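Local coordinates for protein D-galactonate dehydratase family member RspA (Pantoea ananatis, PDB 3T6C) that dehydrates D-gluconate to 2-dehydro-3-deoxy-D-gluconate at a low rate in vitro, using one magnesium ion per subunit, at residues Q66-V71 and F418-G423; I42-V47 and C61-Q66; N31-L36 and I410-A415; S354-C359 and P404-D409. All blocks are in the same frame, centred on the assembly; numbering follows the deposited sequence. Where two conformers were deposited one is given.

Contact 1: residues Q66-V71 and F418-G423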
loop_
_atom_site.group_PDB
_atom_site.type_symbol
_atom_site.label_atom_id
_atom_site.label_comp_id
_atom_site.label_asym_id
_atom_site.label_seq_id
_atom_site.Cartn_x
_atom_site.Cartn_y
_atom_site.Cartn_z
ATOM N N GLN A 66 -14.476 -35.388 15.466
ATOM C CA GLN A 66 -14.714 -34.963 16.847
ATOM C C GLN A 66 -16.139 -34.592 17.145
ATOM O O GLN A 66 -16.511 -34.337 18.283
ATOM C CB GLN A 66 -13.842 -33.763 17.193
ATOM C CG GLN A 66 -12.293 -34.017 17.112
ATOM C CD GLN A 66 -11.671 -33.852 15.735
ATOM O OE1 GLN A 66 -12.354 -33.595 14.725
ATOM N NE2 GLN A 66 -10.340 -34.017 15.674
ATOM N N ARG A 67 -16.871 -34.353 16.086
ATOM C CA ARG A 67 -18.276 -33.963 16.110
ATOM C C ARG A 67 -19.356 -34.827 15.491
ATOM O O ARG A 67 -20.271 -34.234 14.833
ATOM C CB ARG A 67 -18.445 -32.453 15.920
ATOM C CG ARG A 67 -17.708 -31.549 16.961
ATOM C CD ARG A 67 -18.480 -31.618 18.324
ATOM N NE ARG A 67 -17.998 -30.618 19.313
ATOM C CZ ARG A 67 -16.943 -30.838 20.097
ATOM N NH1 ARG A 67 -16.244 -31.963 19.959
ATOM N NH2 ARG A 67 -16.598 -29.929 21.036
ATOM N N ILE A 68 -19.080 -36.125 15.321
ATOM C CA ILE A 68 -19.898 -36.939 14.417
ATOM C C ILE A 68 -21.398 -36.794 14.649
ATOM O O ILE A 68 -22.162 -36.828 13.688
ATOM C CB ILE A 68 -19.500 -38.448 14.481
ATOM C CG1 ILE A 68 -19.813 -39.072 15.847
ATOM C CG2 ILE A 68 -18.012 -38.603 14.090
ATOM C CD1 ILE A 68 -19.415 -40.565 15.933
ATOM N N TYR A 69 -21.840 -36.621 15.893
ATOM C CA TYR A 69 -23.302 -36.560 16.154
ATOM C C TYR A 69 -23.910 -35.225 15.766
ATOM O O TYR A 69 -25.105 -35.172 15.430
ATOM C CB TYR A 69 -23.613 -36.928 17.604
ATOM C CG TYR A 69 -23.169 -38.362 17.917
ATOM C CD1 TYR A 69 -23.722 -39.422 17.250
ATOM C CD2 TYR A 69 -22.191 -38.600 18.877
ATOM C CE1 TYR A 69 -23.290 -40.711 17.499
ATOM C CE2 TYR A 69 -21.792 -39.876 19.170
ATOM C CZ TYR A 69 -22.312 -40.924 18.451
ATOM O OH TYR A 69 -21.854 -42.229 18.731
ATOM N N ALA A 70 -23.119 -34.145 15.778
ATOM C CA ALA A 70 -23.646 -32.856 15.376
ATOM C C ALA A 70 -23.723 -32.837 13.847
ATOM O O ALA A 70 -24.681 -32.325 13.279
ATOM C CB ALA A 70 -22.765 -31.725 15.890
ATOM N N VAL A 71 -22.685 -33.358 13.169
ATOM C CA VAL A 71 -22.771 -33.567 11.722
ATOM C C VAL A 71 -23.918 -34.500 11.317
ATOM O O VAL A 71 -24.645 -34.182 10.367
ATOM C CB VAL A 71 -21.403 -34.072 11.174
ATOM C CG1 VAL A 71 -21.483 -34.374 9.668
ATOM C CG2 VAL A 71 -20.332 -33.075 11.454
ATOM N N PHE A 418 -18.687 -52.085 13.182
ATOM C CA PHE A 418 -17.691 -51.159 13.766
ATOM C C PHE A 418 -18.357 -49.891 14.240
ATOM O O PHE A 418 -18.180 -48.808 13.632
ATOM C CB PHE A 418 -16.609 -50.815 12.761
ATOM C CG PHE A 418 -15.826 -52.019 12.289
ATOM C CD1 PHE A 418 -14.704 -52.434 13.003
ATOM C CD2 PHE A 418 -16.190 -52.717 11.139
ATOM C CE1 PHE A 418 -13.969 -53.576 12.589
ATOM C CE2 PHE A 418 -15.455 -53.835 10.717
ATOM C CZ PHE A 418 -14.361 -54.257 11.461
ATOM N N PRO A 419 -19.125 -49.994 15.330
ATOM C CA PRO A 419 -19.798 -48.804 15.827
ATOM C C PRO A 419 -18.788 -47.783 16.350
ATOM O O PRO A 419 -17.672 -48.107 16.788
ATOM C CB PRO A 419 -20.680 -49.331 16.965
ATOM C CG PRO A 419 -20.067 -50.623 17.359
ATOM C CD PRO A 419 -19.374 -51.191 16.169
ATOM N N CYS A 420 -19.180 -46.530 16.270
ATOM C CA CYS A 420 -18.286 -45.443 16.678
ATOM C C CYS A 420 -18.097 -45.332 18.175
ATOM O O CYS A 420 -19.017 -45.644 18.949
ATOM C CB CYS A 420 -18.816 -44.112 16.142
ATOM S SG CYS A 420 -18.574 -43.998 14.358
ATOM N N GLU A 421 -16.917 -44.836 18.576
ATOM C CA GLU A 421 -16.596 -44.617 19.986
ATOM C C GLU A 421 -17.287 -43.340 20.529
ATOM O O GLU A 421 -17.832 -43.340 21.646
ATOM C CB GLU A 421 -15.065 -44.580 20.160
ATOM C CG GLU A 421 -14.517 -44.063 21.495
ATOM C CD GLU A 421 -14.916 -44.924 22.697
ATOM O OE1 GLU A 421 -15.348 -46.094 22.504
ATOM O OE2 GLU A 421 -14.801 -44.413 23.843
ATOM N N GLY A 422 -17.322 -42.277 19.731
ATOM C CA GLY A 422 -17.838 -41.001 20.183
ATOM C C GLY A 422 -16.963 -40.374 21.270
ATOM O O GLY A 422 -15.802 -40.740 21.451
ATOM N N GLY A 423 -17.507 -39.397 21.990
ATOM C CA GLY A 423 -16.783 -38.838 23.131
ATOM C C GLY A 423 -15.969 -37.586 22.840
ATOM O O GLY A 423 -15.834 -37.164 21.698
#
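The ring of Tyr-69 lies between its own helix and the loop at Gly-422, whose CA approaches ring atom CE2 obliquely at 4.2 Å. One face of this ring is covered by Ile-68, with CG1 standing 3.8 Å above the plane and over its centre. The contact joins the first turn of helix 68-83, in the N-terminal capping domain of the enolase superfamily fold, to the loop between helix 412-415 and strand 430-431. The phenol OH comes within 4.4 Å of Cys-420 CB. Gly-422, at a positive phi of 67°, is the residue that brings its backbone up to the ring.

A second flat group, the guanidinium of Arg-67, folds back on the preceding residue. Its NH1 donates to Gln-66 O at 2.9 Å; the acceptor lies in the guanidinium plane, whereas the nitrogen stands well above the plane of the carbonyl. NH2 bonds to Ser-101 of a second subunit, which ties this bend to the subunit interface. Gln-66 points away from the loop and gives its NE2 to O6 of the bound D-gluconate.

Ile-68 makes the closest approach to the loop. Its CG1 stands between the backbone N and the carbonyl carbon (chi1 66°), and CD1 extends from there to lie 3.6 Å from Cys-420 CB and 3.9 Å from Cys-420 SG.

Contact 2: residues I42-V47 and C61-Q66; sequences IDLVVV and CATFTQ
Thr-65 and Thr-63 grip the backbone of residues 43-45 through their hydroxyls. Thr-65 OG1 donates to Asp-43 O at 2.7 Å, in the carbonyl plane and on a lone pair, while Ile-42 CG2 rests obliquely against the same hydroxyl at 3.6 Å. Thr-63 OG1 receives Val-45 N at 3.0 Å with an N-H...O angle of 159°. With that hydroxyl set beside its own backbone N (chi1 -65°), the methyl CG2 is left to face Asp-43 O and the CA of Leu-44. Further along, Ala-62 N donates to Val-45 O at 2.9 Å, tilted from the carbonyl plane, and Ala-62 CB packs on Val-45 CG1 at 3.8 Å.

Around this core, a water donates both to Asp-43 OD2 and to Thr-65 O, at 2.7 Å each, and so closes the end of the pairing. OD2 also accepts from Gly-422 N and OD1 from Glu-421 N, so both oxygens of the Asp-43 carboxylate are engaged. Thr-63 N makes a long bond to Cys-61 SG, and Thr-63 O receives His-321 NE2.

Val-46 and Cys-61 form an antiparallel, non-hydrogen-bonded pair. Past that pair and the Ala-62 bond, threonine hydroxyls take over the bonding to the strand, in the loop that carries substrate-binding Gln-66 from the three-stranded sheet to the first helix of the enolase-superfamily capping domain.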
loop_
_atom_site.group_PDB
_atom_site.type_symbol
_atom_site.label_atom_id
_atom_site.label_comp_id
_atom_site.label_asym_id
_atom_site.label_seq_id
_atom_site.Cartn_x
_atom_site.Cartn_y
_atom_site.Cartn_z
ATOM N N ILE A 42 -11.110 -45.133 14.058
ATOM C CA ILE A 42 -11.351 -43.693 14.059
ATOM C C ILE A 42 -12.757 -43.458 13.549
ATOM O O ILE A 42 -13.156 -44.020 12.511
ATOM C CB ILE A 42 -10.333 -42.942 13.171
ATOM C CG1 ILE A 42 -8.935 -43.097 13.768
ATOM C CG2 ILE A 42 -10.659 -41.419 13.105
ATOM C CD1 ILE A 42 -7.872 -42.657 12.846
ATOM N N ASP A 43 -13.527 -42.643 14.272
ATOM C CA ASP A 43 -14.945 -42.470 13.899
ATOM C C ASP A 43 -15.090 -41.715 12.585
ATOM O O ASP A 43 -14.557 -40.627 12.433
ATOM C CB ASP A 43 -15.705 -41.703 14.984
ATOM C CG ASP A 43 -15.796 -42.461 16.306
ATOM O OD1 ASP A 43 -15.544 -43.688 16.338
ATOM O OD2 ASP A 43 -16.184 -41.806 17.295
ATOM N N LEU A 44 -15.840 -42.306 11.654
ATOM C CA LEU A 44 -16.131 -41.722 10.324
ATOM C C LEU A 44 -17.586 -41.404 10.131
ATOM O O LEU A 44 -18.421 -42.098 10.698
ATOM C CB LEU A 44 -15.790 -42.735 9.214
ATOM C CG LEU A 44 -14.386 -43.348 9.342
ATOM C CD1 LEU A 44 -14.181 -44.371 8.234
ATOM C CD2 LEU A 44 -13.328 -42.295 9.268
ATOM N N VAL A 45 -17.903 -40.374 9.318
ATOM C CA VAL A 45 -19.293 -40.088 8.918
ATOM C C VAL A 45 -19.425 -40.200 7.404
ATOM O O VAL A 45 -18.745 -39.471 6.665
ATOM C CB VAL A 45 -19.708 -38.675 9.342
ATOM C CG1 VAL A 45 -21.198 -38.472 9.087
ATOM C CG2 VAL A 45 -19.377 -38.447 10.827
ATOM N N VAL A 46 -20.341 -41.044 6.934
ATOM C CA VAL A 46 -20.494 -41.296 5.507
ATOM C C VAL A 46 -21.956 -40.994 5.164
ATOM O O VAL A 46 -22.846 -41.242 5.977
ATOM C CB VAL A 46 -20.158 -42.786 5.205
ATOM C CG1 VAL A 46 -20.738 -43.252 3.874
ATOM C CG2 VAL A 46 -18.645 -43.011 5.289
ATOM N N VAL A 47 -22.187 -40.402 3.998
ATOM C CA VAL A 47 -23.529 -40.189 3.489
ATOM C C VAL A 47 -23.797 -41.105 2.296
ATOM O O VAL A 47 -22.927 -41.304 1.439
ATOM C CB VAL A 47 -23.652 -38.730 3.032
ATOM C CG1 VAL A 47 -24.892 -38.511 2.170
ATOM C CG2 VAL A 47 -23.712 -37.813 4.297
ATOM N N CYS A 61 -18.234 -38.255 1.921
ATOM C CA CYS A 61 -17.528 -38.172 3.207
ATOM C C CYS A 61 -17.841 -36.849 3.927
ATOM O O CYS A 61 -17.789 -35.752 3.353
ATOM C CB CYS A 61 -16.003 -38.253 3.048
ATOM S SG CYS A 61 -15.199 -38.470 4.666
ATOM N N ALA A 62 -18.392 -37.023 5.109
ATOM C CA ALA A 62 -18.770 -35.968 6.047
ATOM C C ALA A 62 -17.879 -35.936 7.294
ATOM O O ALA A 62 -18.359 -35.556 8.364
ATOM C CB ALA A 62 -20.275 -36.010 6.340
ATOM N N THR A 63 -16.690 -36.531 7.246
ATOM C CA THR A 63 -16.074 -36.884 8.532
ATOM C C THR A 63 -15.400 -35.662 9.175
ATOM O O THR A 63 -14.278 -35.256 8.824
ATOM C CB THR A 63 -15.000 -37.986 8.274
ATOM O OG1 THR A 63 -15.641 -39.173 7.807
ATOM C CG2 THR A 63 -14.232 -38.361 9.554
ATOM N N PHE A 64 -16.076 -35.166 10.223
ATOM C CA PHE A 64 -15.488 -34.275 11.257
ATOM C C PHE A 64 -15.565 -35.219 12.441
ATOM O O PHE A 64 -16.603 -35.335 13.144
ATOM C CB PHE A 64 -16.462 -33.107 11.408
ATOM C CG PHE A 64 -16.144 -32.109 12.483
ATOM C CD1 PHE A 64 -15.010 -32.198 13.281
ATOM C CD2 PHE A 64 -17.057 -31.060 12.688
ATOM C CE1 PHE A 64 -14.740 -31.257 14.277
ATOM C CE2 PHE A 64 -16.825 -30.088 13.692
ATOM C CZ PHE A 64 -15.658 -30.200 14.510
ATOM N N THR A 65 -14.422 -35.831 12.735
ATOM C CA THR A 65 -14.432 -37.000 13.642
ATOM C C THR A 65 -14.803 -36.620 15.073
ATOM O O THR A 65 -15.418 -37.412 15.805
ATOM C CB THR A 65 -13.072 -37.797 13.510
ATOM O OG1 THR A 65 -13.194 -39.073 14.158
ATOM C CG2 THR A 65 -11.903 -37.061 14.207
ATOM N N GLN A 66 -14.476 -35.388 15.466
ATOM C CA GLN A 66 -14.714 -34.963 16.847
ATOM C C GLN A 66 -16.139 -34.592 17.145
ATOM O O GLN A 66 -16.511 -34.337 18.283
ATOM C CB GLN A 66 -13.842 -33.763 17.193
ATOM C CG GLN A 66 -12.293 -34.017 17.112
ATOM C CD GLN A 66 -11.671 -33.852 15.735
ATOM O OE1 GLN A 66 -12.354 -33.595 14.725
ATOM N NE2 GLN A 66 -10.340 -34.017 15.674
HETATM O O HOH W 1 -15.996 -39.121 17.762
#

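Contact 3: residues N31-L36 and I410-A415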
loop_
_atom_site.group_PDB
_atom_site.type_symbol
_atom_site.label_atom_id
_atom_site.label_comp_id
_atom_site.label_asym_id
_atom_site.label_seq_id
_atom_site.Cartn_x
_atom_site.Cartn_y
_atom_site.Cartn_z
ATOM N N ASN A 31 -33.784 -40.989 -1.078
ATOM C CA ASN A 31 -33.432 -41.203 0.335
ATOM C C ASN A 31 -32.048 -40.653 0.559
ATOM O O ASN A 31 -31.243 -40.760 -0.326
ATOM C CB ASN A 31 -33.460 -42.730 0.647
ATOM C CG ASN A 31 -33.456 -43.023 2.151
ATOM O OD1 ASN A 31 -34.494 -42.904 2.814
ATOM N ND2 ASN A 31 -32.310 -43.436 2.689
ATOM N N VAL A 32 -31.776 -40.129 1.744
ATOM C CA VAL A 32 -30.440 -39.688 2.113
ATOM C C VAL A 32 -30.219 -40.218 3.492
ATOM O O VAL A 32 -31.037 -39.968 4.400
ATOM C CB VAL A 32 -30.312 -38.140 2.144
ATOM C CG1 VAL A 32 -28.898 -37.689 2.688
ATOM C CG2 VAL A 32 -30.617 -37.582 0.751
ATOM N N LYS A 33 -29.114 -40.926 3.692
ATOM C CA LYS A 33 -28.815 -41.348 5.063
ATOM C C LYS A 33 -27.367 -41.199 5.494
ATOM O O LYS A 33 -26.465 -41.099 4.683
ATOM C CB LYS A 33 -29.252 -42.759 5.297
ATOM C CG LYS A 33 -28.388 -43.753 4.645
ATOM C CD LYS A 33 -28.835 -45.108 5.163
ATOM C CE LYS A 33 -28.373 -46.179 4.275
ATOM N NZ LYS A 33 -29.239 -47.409 4.398
ATOM N N THR A 34 -27.155 -41.186 6.801
ATOM C CA THR A 34 -25.814 -41.050 7.355
ATOM C C THR A 34 -25.436 -42.370 8.025
ATOM O O THR A 34 -26.234 -42.935 8.777
ATOM C CB THR A 34 -25.761 -39.984 8.440
ATOM O OG1 THR A 34 -26.254 -38.725 7.954
ATOM C CG2 THR A 34 -24.346 -39.817 8.932
ATOM N N ILE A 35 -24.213 -42.840 7.762
ATOM C CA ILE A 35 -23.682 -44.040 8.343
ATOM C C ILE A 35 -22.470 -43.634 9.190
ATOM O O ILE A 35 -21.540 -42.937 8.694
ATOM C CB ILE A 35 -23.246 -45.021 7.252
ATOM C CG1 ILE A 35 -24.488 -45.526 6.477
ATOM C CG2 ILE A 35 -22.544 -46.220 7.865
ATOM C CD1 ILE A 35 -24.163 -46.023 5.059
ATOM N N LEU A 36 -22.494 -44.045 10.456
ATOM C CA LEU A 36 -21.395 -43.763 11.380
ATOM C C LEU A 36 -20.677 -45.091 11.606
ATOM O O LEU A 36 -21.260 -46.075 12.104
ATOM C CB LEU A 36 -21.898 -43.211 12.706
ATOM C CG LEU A 36 -22.661 -41.884 12.721
ATOM C CD1 LEU A 36 -22.979 -41.417 14.147
ATOM C CD2 LEU A 36 -21.935 -40.862 11.974
ATOM N N ILE A 410 -19.597 -49.024 -0.069
ATOM C CA ILE A 410 -19.625 -49.299 1.383
ATOM C C ILE A 410 -20.512 -50.526 1.627
ATOM O O ILE A 410 -21.604 -50.653 1.024
ATOM C CB ILE A 410 -20.132 -48.102 2.244
ATOM C CG1 ILE A 410 -19.916 -48.430 3.732
ATOM C CG2 ILE A 410 -21.626 -47.773 1.953
ATOM C CD1 ILE A 410 -20.201 -47.271 4.648
ATOM N N ASN A 411 -19.999 -51.464 2.424
ATOM C CA ASN A 411 -20.807 -52.605 2.822
ATOM C C ASN A 411 -21.453 -52.190 4.124
ATOM O O ASN A 411 -20.811 -52.140 5.169
ATOM C CB ASN A 411 -19.892 -53.829 2.945
ATOM C CG ASN A 411 -20.652 -55.058 3.315
ATOM O OD1 ASN A 411 -21.551 -55.002 4.148
ATOM N ND2 ASN A 411 -20.379 -56.163 2.619
ATOM N N GLU A 412 -22.761 -51.919 4.069
ATOM C CA GLU A 412 -23.484 -51.400 5.248
ATOM C C GLU A 412 -23.507 -52.426 6.375
ATOM O O GLU A 412 -23.414 -52.062 7.555
ATOM C CB GLU A 412 -24.912 -51.033 4.886
ATOM C CG GLU A 412 -24.974 -49.862 3.890
ATOM C CD GLU A 412 -26.333 -49.216 3.770
ATOM O OE1 GLU A 412 -27.036 -49.046 4.784
ATOM O OE2 GLU A 412 -26.700 -48.901 2.630
ATOM N N ALA A 413 -23.658 -53.700 6.020
ATOM C CA ALA A 413 -23.684 -54.747 7.063
ATOM C C ALA A 413 -22.381 -54.809 7.831
ATOM O O ALA A 413 -22.395 -54.939 9.055
ATOM C CB ALA A 413 -24.027 -56.149 6.470
ATOM N N LEU A 414 -21.246 -54.752 7.126
ATOM C CA LEU A 414 -19.952 -54.797 7.780
ATOM C C LEU A 414 -19.665 -53.492 8.512
ATOM O O LEU A 414 -19.036 -53.484 9.577
ATOM C CB LEU A 414 -18.842 -55.073 6.769
ATOM C CG LEU A 414 -18.496 -56.541 6.457
ATOM C CD1 LEU A 414 -19.674 -57.493 6.436
ATOM C CD2 LEU A 414 -17.705 -56.592 5.201
ATOM N N ALA A 415 -20.142 -52.373 7.966
ATOM C CA ALA A 415 -19.904 -51.085 8.617
ATOM C C ALA A 415 -20.554 -51.085 9.988
ATOM O O ALA A 415 -20.029 -50.469 10.926
ATOM C CB ALA A 415 -20.478 -49.937 7.757
HETATM O O HOH W 2 -21.647 -48.633 12.511
#
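Lys-33 and Glu-412 come at each other from opposite directions and meet in a salt bridge. From CB of Lys-33 the chain sets out with CG between the backbone N and the carbonyl carbon (chi1 74°), then runs extended to the amine. CE is the first atom to meet the carboxylate, 3.2 Å from Glu-412 OE1. NZ completes the approach, donating to Glu-412 OE1 at 2.8 Å from the side of that oxygen's syn lone pair. The other oxygen, OE2, forms a salt bridge with Lys-48 of the neighbouring strand, so two lysines share one carboxylate, an arrangement that would favour its ionised form.

Beside the charged pair lies an apolar patch centred on Ile-35. Its CD1 packs against Glu-412 CD at 4.1 Å, the two side chains crossing at about a right angle. The branch methyl CG2 meets Ile-410 CD1 tip to tip at 4.1 Å and reaches Ala-415 CB at 4.3 Å.

These residues join strand 29-37, an outermost strand of the capping domain's antiparallel sheet, to the short helix 412-415 that comes after the last strand of the barrel in the enolase-superfamily fold. Val-386 of helix 381-386 packs on Ile-410 and Ala-415 as well.

At the end of the strand a water donates to both Leu-36 O (2.6 Å) and Ala-415 O (2.9 Å). The start of the helix is fixed by Asn-411 as N-cap, with OD1 accepting from Leu-414 N at 3.0 Å and that nitrogen standing above the amide's carbonyl plane.

Contact 4: residues S354-C359 and P404-D409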
loop_
_atom_site.group_PDB
_atom_site.type_symbol
_atom_site.label_atom_id
_atom_site.label_comp_id
_atom_site.label_asym_id
_atom_site.label_seq_id
_atom_site.Cartn_x
_atom_site.Cartn_y
_atom_site.Cartn_z
ATOM N N SER A 354 -12.851 -40.714 5.620
ATOM C CA SER A 354 -13.258 -42.068 5.208
ATOM C C SER A 354 -12.564 -42.424 3.907
ATOM O O SER A 354 -12.052 -41.545 3.227
ATOM C CB SER A 354 -14.778 -42.162 5.017
ATOM O OG SER A 354 -15.132 -41.478 3.851
ATOM N N PRO A 355 -12.559 -43.725 3.521
ATOM C CA PRO A 355 -11.979 -44.029 2.222
ATOM C C PRO A 355 -12.674 -43.304 1.045
ATOM O O PRO A 355 -12.036 -43.127 0.011
ATOM C CB PRO A 355 -12.222 -45.528 2.094
ATOM C CG PRO A 355 -12.022 -46.013 3.527
ATOM C CD PRO A 355 -12.767 -44.937 4.338
ATOM N N ILE A 356 -13.943 -42.928 1.199
ATOM C CA ILE A 356 -14.645 -42.086 0.220
ATOM C C ILE A 356 -13.934 -40.738 0.049
ATOM O O ILE A 356 -13.678 -40.317 -1.103
ATOM C CB ILE A 356 -16.094 -41.886 0.638
ATOM C CG1 ILE A 356 -16.786 -43.222 0.771
ATOM C CG2 ILE A 356 -16.842 -40.996 -0.396
ATOM C CD1 ILE A 356 -18.065 -43.147 1.636
ATOM N N GLY A 357 -13.573 -40.103 1.180
ATOM C CA GLY A 357 -12.834 -38.835 1.192
ATOM C C GLY A 357 -11.431 -39.005 0.614
ATOM O O GLY A 357 -10.957 -38.146 -0.133
ATOM N N VAL A 358 -10.798 -40.138 0.917
ATOM C CA VAL A 358 -9.479 -40.427 0.332
ATOM C C VAL A 358 -9.577 -40.493 -1.178
ATOM O O VAL A 358 -8.742 -39.914 -1.898
ATOM C CB VAL A 358 -8.929 -41.748 0.874
ATOM C CG1 VAL A 358 -7.648 -42.159 0.119
ATOM C CG2 VAL A 358 -8.645 -41.563 2.345
ATOM N N CYS A 359 -10.604 -41.176 -1.691
ATOM C CA CYS A 359 -10.810 -41.237 -3.153
ATOM C C CYS A 359 -11.115 -39.868 -3.747
ATOM O O CYS A 359 -10.564 -39.512 -4.784
ATOM C CB CYS A 359 -11.937 -42.221 -3.508
ATOM S SG CYS A 359 -11.479 -43.951 -3.248
ATOM N N PRO A 404 -16.578 -46.212 -12.296
ATOM C CA PRO A 404 -17.292 -44.920 -12.384
ATOM C C PRO A 404 -17.531 -44.285 -11.037
ATOM O O PRO A 404 -17.507 -44.911 -9.953
ATOM C CB PRO A 404 -18.651 -45.300 -12.992
ATOM C CG PRO A 404 -18.360 -46.623 -13.756
ATOM C CD PRO A 404 -17.359 -47.332 -12.852
ATOM N N GLY A 405 -17.754 -42.999 -11.108
ATOM C CA GLY A 405 -17.968 -42.228 -9.891
ATOM C C GLY A 405 -16.679 -42.108 -9.092
ATOM O O GLY A 405 -15.590 -41.911 -9.674
ATOM N N LEU A 406 -16.781 -42.230 -7.771
ATOM C CA LEU A 406 -15.573 -42.203 -6.950
ATOM C C LEU A 406 -14.886 -43.581 -6.849
ATOM O O LEU A 406 -13.841 -43.715 -6.180
ATOM C CB LEU A 406 -15.862 -41.602 -5.567
ATOM C CG LEU A 406 -16.138 -40.084 -5.592
ATOM C CD1 LEU A 406 -16.635 -39.643 -4.192
ATOM C CD2 LEU A 406 -14.849 -39.350 -5.937
ATOM N N GLY A 407 -15.440 -44.579 -7.559
ATOM C CA GLY A 407 -14.854 -45.914 -7.594
ATOM C C GLY A 407 -14.803 -46.633 -6.246
ATOM O O GLY A 407 -13.956 -47.513 -6.027
ATOM N N ILE A 408 -15.722 -46.271 -5.351
ATOM C CA ILE A 408 -15.687 -46.687 -3.945
ATOM C C ILE A 408 -17.086 -47.128 -3.550
ATOM O O ILE A 408 -18.101 -46.594 -4.028
ATOM C CB ILE A 408 -15.209 -45.472 -3.049
ATOM C CG1 ILE A 408 -14.813 -45.933 -1.641
ATOM C CG2 ILE A 408 -16.294 -44.350 -2.939
ATOM C CD1 ILE A 408 -13.674 -46.898 -1.677
ATOM N N ASP A 409 -17.158 -48.104 -2.654
ATOM C CA ASP A 409 -18.465 -48.556 -2.187
ATOM C C ASP A 409 -18.438 -48.700 -0.669
ATOM O O ASP A 409 -17.389 -48.470 -0.022
ATOM C CB ASP A 409 -18.789 -49.911 -2.855
ATOM C CG ASP A 409 -20.299 -50.223 -2.878
ATOM O OD1 ASP A 409 -21.142 -49.377 -2.500
ATOM O OD2 ASP A 409 -20.631 -51.365 -3.279
#
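Apolar contacts between Ile-356 and Cys-359 on the helix and Leu-406 and Ile-408 on the loop carry this buried contact. Ile-356 uses both its branches: CG2 meets Leu-406 CD1 at 4.0 Å and CG1 meets Ile-408 CG2 at 3.9 Å, each pair of side chains crossing at about a right angle. With CG1 of Ile-408 anti to the backbone N (chi1 -166°), that branch is directed at the helix, where CD1 touches Cys-359 SG at 4.0 Å and Pro-355 CB at 4.3 Å. Helix 355-367 is the last helix of the (β/α)7β barrel, following strand 344-345 and leading to strand 374-375; the loop covers its first turns.

One backbone oxygen also takes part in the packing, as Cys-359 CB rests 3.6 Å from Leu-406 O.

Hydrogen bonds shape each partner separately. Ser-354 is the N-cap of the helix, its OG accepting a weak bond from Gly-357 N. The loop is folded by a type II' turn from Pro-404 to Gly-407, with Gly-405 at a positive phi of 70°. The turn is closed by Gly-407 N donating to Pro-404 O at 3.2 Å, and Leu-406 N is taken up by Asp-123 OD1.

Contact 2 is the middle of the group. It shares Gln-66 with contact 1, and Val-45 CG2 packs on Ile-68 CG2 at 3.5 Å; toward contact 3, Val-46 O pairs with Ile-35 N at 2.8 Å across adjacent strands. Toward the barrel it meets contact 4, where Cys-61 SG packs 3.1 Å from Ser-354 OG. Contacts 3 and 4 adjoin only through the chain, at Asp-409 and Ile-410. The substrate lies near contacts 1 and 2: the side chains of Gln-66 and Thr-65 are about 3 and 4 Å from a bound D-gluconate, whereas that of Pro-355 in contact 4 is about 14 Å away. Magnesium is about 11 Å from the Gln-66 side chain.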